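Local coordinates for uncharacterized protein (Bacteroides ovatus CL02T12C04, PDB 6PTM), which is a GH42-family exo-carrageenase that probably hydrolyses carrageenan chains from their ends, at residues Ile694-Thr699 and Val733-Ala738. Numbering follows the deposited sequence.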
ATOM      1  N   ILE A 694     -13.360  14.335  21.018  1.00 18.52           N
ATOM      2  CA  ILE A 694     -14.425  14.912  20.153  1.00 18.80           C
ATOM      3  C   ILE A 694     -15.283  13.714  19.725  1.00 20.74           C
ATOM      4  O   ILE A 694     -14.695  12.673  19.306  1.00 21.00           O
ATOM      5  CB  ILE A 694     -13.849  15.680  18.940  1.00 19.48           C
ATOM      6  CG1 ILE A 694     -12.878  16.810  19.312  1.00 22.07           C
ATOM      7  CG2 ILE A 694     -14.946  16.203  18.040  1.00 19.83           C
ATOM      8  CD1 ILE A 694     -13.444  17.848  20.265  1.00 23.62           C
ATOM      9  N   SER A 695     -16.611  13.823  19.837  1.00 18.25           N
ATOM     10  CA  SER A 695     -17.568  12.793  19.380  1.00 17.74           C
ATOM     11  C   SER A 695     -18.121  13.204  18.036  1.00 17.22           C
ATOM     12  O   SER A 695     -18.459  14.398  17.864  1.00 18.95           O
ATOM     13  CB  SER A 695     -18.664  12.572  20.360  1.00 18.71           C
ATOM     14  OG  SER A 695     -18.051  12.194  21.567  1.00 22.35           O
ATOM     15  N   ILE A 696     -18.221  12.244  17.129  1.00 16.54           N
ATOM     16  CA  ILE A 696     -18.786  12.485  15.772  1.00 17.21           C
ATOM     17  C   ILE A 696     -19.914  11.493  15.487  1.00 16.38           C
ATOM     18  O   ILE A 696     -19.782  10.301  15.762  1.00 16.10           O
ATOM     19  CB  ILE A 696     -17.689  12.476  14.693  1.00 16.96           C
ATOM     20  CG1 ILE A 696     -16.593  13.483  15.050  1.00 18.76           C
ATOM     21  CG2 ILE A 696     -18.306  12.738  13.337  1.00 18.87           C
ATOM     22  CD1 ILE A 696     -15.641  13.805  13.943  1.00 18.98           C
ATOM     23  N   ALA A 697     -21.008  12.026  14.959  1.00 17.46           N
ATOM     24  CA  ALA A 697     -22.114  11.268  14.354  1.00 17.27           C
ATOM     25  C   ALA A 697     -22.169  11.625  12.868  1.00 16.20           C
ATOM     26  O   ALA A 697     -22.019  12.794  12.502  1.00 16.28           O
ATOM     27  CB  ALA A 697     -23.419  11.610  15.050  1.00 18.43           C
ATOM     28  N   GLU A 698     -22.486  10.644  12.044  1.00 16.35           N
ATOM     29  CA  GLU A 698     -22.628  10.807  10.585  1.00 17.66           C
ATOM     30  C   GLU A 698     -24.046  10.424  10.170  1.00 17.61           C
ATOM     31  O   GLU A 698     -24.475   9.294  10.523  1.00 19.40           O
ATOM     32  CB  GLU A 698     -21.629   9.889   9.892  1.00 16.62           C
ATOM     33  CG  GLU A 698     -21.694   9.939   8.384  1.00 17.70           C
ATOM     34  CD  GLU A 698     -20.783   8.931   7.693  1.00 17.28           C
ATOM     35  OE1 GLU A 698     -19.868   8.394   8.367  1.00 17.16           O
ATOM     36  OE2 GLU A 698     -21.034   8.653   6.492  1.00 16.73           O
ATOM     37  N   THR A 699     -24.688  11.249   9.349  1.00 17.48           N
ATOM     38  CA  THR A 699     -25.930  10.847   8.638  1.00 19.41           C
ATOM     39  C   THR A 699     -25.676  10.898   7.128  1.00 18.76           C
ATOM     40  O   THR A 699     -24.958  11.789   6.650  1.00 17.47           O
ATOM     41  CB  THR A 699     -27.119  11.712   9.079  1.00 21.61           C
ATOM     42  OG1 THR A 699     -26.780  13.035   8.678  1.00 24.65           O
ATOM     43  CG2 THR A 699     -27.402  11.665  10.563  1.00 22.24           C
ATOM     44  N   VAL A 733     -21.532  15.303   8.988  1.00 19.10           N
ATOM     45  CA  VAL A 733     -20.890  14.960  10.285  1.00 17.71           C
ATOM     46  C   VAL A 733     -21.382  15.976  11.303  1.00 18.83           C
ATOM     47  O   VAL A 733     -21.469  17.152  10.991  1.00 19.47           O
ATOM     48  CB  VAL A 733     -19.351  14.871  10.262  1.00 17.86           C
ATOM     49  CG1 VAL A 733     -18.877  13.675   9.450  1.00 19.22           C
ATOM     50  CG2 VAL A 733     -18.694  16.136   9.770  1.00 18.17           C
ATOM     51  N   SER A 734     -21.638  15.510  12.511  1.00 17.99           N
ATOM     52  CA  SER A 734     -21.997  16.369  13.643  1.00 19.41           C
ATOM     53  C   SER A 734     -21.010  16.113  14.790  1.00 17.50           C
ATOM     54  O   SER A 734     -20.840  14.940  15.194  1.00 16.80           O
ATOM     55  CB  SER A 734     -23.448  16.113  14.013  1.00 19.16           C
ATOM     56  OG  SER A 734     -23.694  16.889  15.144  1.00 24.81           O
ATOM     57  N   MET A 735     -20.368  17.157  15.294  1.00 17.19           N
ATOM     58  CA  MET A 735     -19.273  17.022  16.299  1.00 18.37           C
ATOM     59  C   MET A 735     -19.688  17.642  17.643  1.00 17.36           C
ATOM     60  O   MET A 735     -20.364  18.664  17.634  1.00 17.71           O
ATOM     61  CB  MET A 735     -18.008  17.725  15.806  1.00 18.36           C
ATOM     62  CG  MET A 735     -17.463  17.170  14.507  1.00 20.20           C
ATOM     63  SD  MET A 735     -15.851  17.933  14.145  1.00 22.85           S
ATOM     64  CE  MET A 735     -16.313  19.660  14.192  1.00 22.10           C
ATOM     65  N   SER A 736     -19.298  17.029  18.752  1.00 17.50           N
ATOM     66  CA  SER A 736     -19.466  17.584  20.110  1.00 18.53           C
ATOM     67  C   SER A 736     -18.244  17.208  20.933  1.00 19.98           C
ATOM     68  O   SER A 736     -17.552  16.232  20.580  1.00 19.96           O
ATOM     69  CB  SER A 736     -20.733  17.094  20.764  1.00 18.92           C
ATOM     70  OG  SER A 736     -20.650  15.686  20.949  1.00 21.84           O
ATOM     71  N   ALA A 737     -17.988  17.939  22.012  1.00 21.61           N
ATOM     72  CA  ALA A 737     -16.951  17.594  23.004  1.00 23.93           C
ATOM     73  C   ALA A 737     -17.404  16.377  23.799  1.00 25.46           C
ATOM     74  O   ALA A 737     -18.546  16.321  24.138  1.00 27.27           O
ATOM     75  CB  ALA A 737     -16.712  18.774  23.904  1.00 25.96           C
ATOM     76  N   ALA A 738     -16.512  15.454  24.121  1.00 24.11           N
ATOM     77  CA  ALA A 738     -16.835  14.301  24.985  1.00 26.38           C
ATOM     78  C   ALA A 738     -17.066  14.840  26.395  1.00 27.70           C
ATOM     79  O   ALA A 738     -17.980  14.343  27.076  1.00 31.62           O
ATOM     80  CB  ALA A 738     -15.721  13.282  24.967  1.00 27.18           C
TER
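Two antiparallel strands of the C-terminal all-beta domain meet here, S695 and A697 pairing through the backbone with S736 and S734 in a three-stranded sheet: I694-T699 runs along one edge, V733-A738 sits in the middle, and strand 757-760 closes the far side. Each of the two hydrogen-bonded pairs makes a double link. S695 N reaches S736 O at 2.7 Å and S736 N returns to S695 O at 2.9 Å; A697 and S734 repeat the pattern, with S734 N to A697 O at 2.7 Å. The same carbonyls also take CA-H...O contacts, the shortest from M735 CA to S695 O at 3.2 Å.

The side chains of I694, I696, V733 and M735 all leave on one face, which packs against the second, four-stranded sheet of a beta sandwich: I694 lies on V770 and V721, M735 on L768, I696 on W709. Within that layer I696 is the link. Its CG1, placed beside the backbone N with chi1 at -55°, runs alongside the M735 chain and comes 3.8 Å from M735 CG; CD1 carries on from there to touch the sulfur. The CG2 branch, set opposite the backbone N, instead crosses to V733 CB at 3.9 Å. Were I696 cut back to an alanine, V733 and M735 would probably lose the branches that join them, and a gap would be likely to open beneath W709 and V721. Farther along, I694 CG2 slants across M735 CB.

On the other face sit S695, A697, S734 and S736, small residues at the more open surface. There the two serines of one pair meet without a side-chain hydrogen bond: S736 OG rests 3.7 Å from S695 CB.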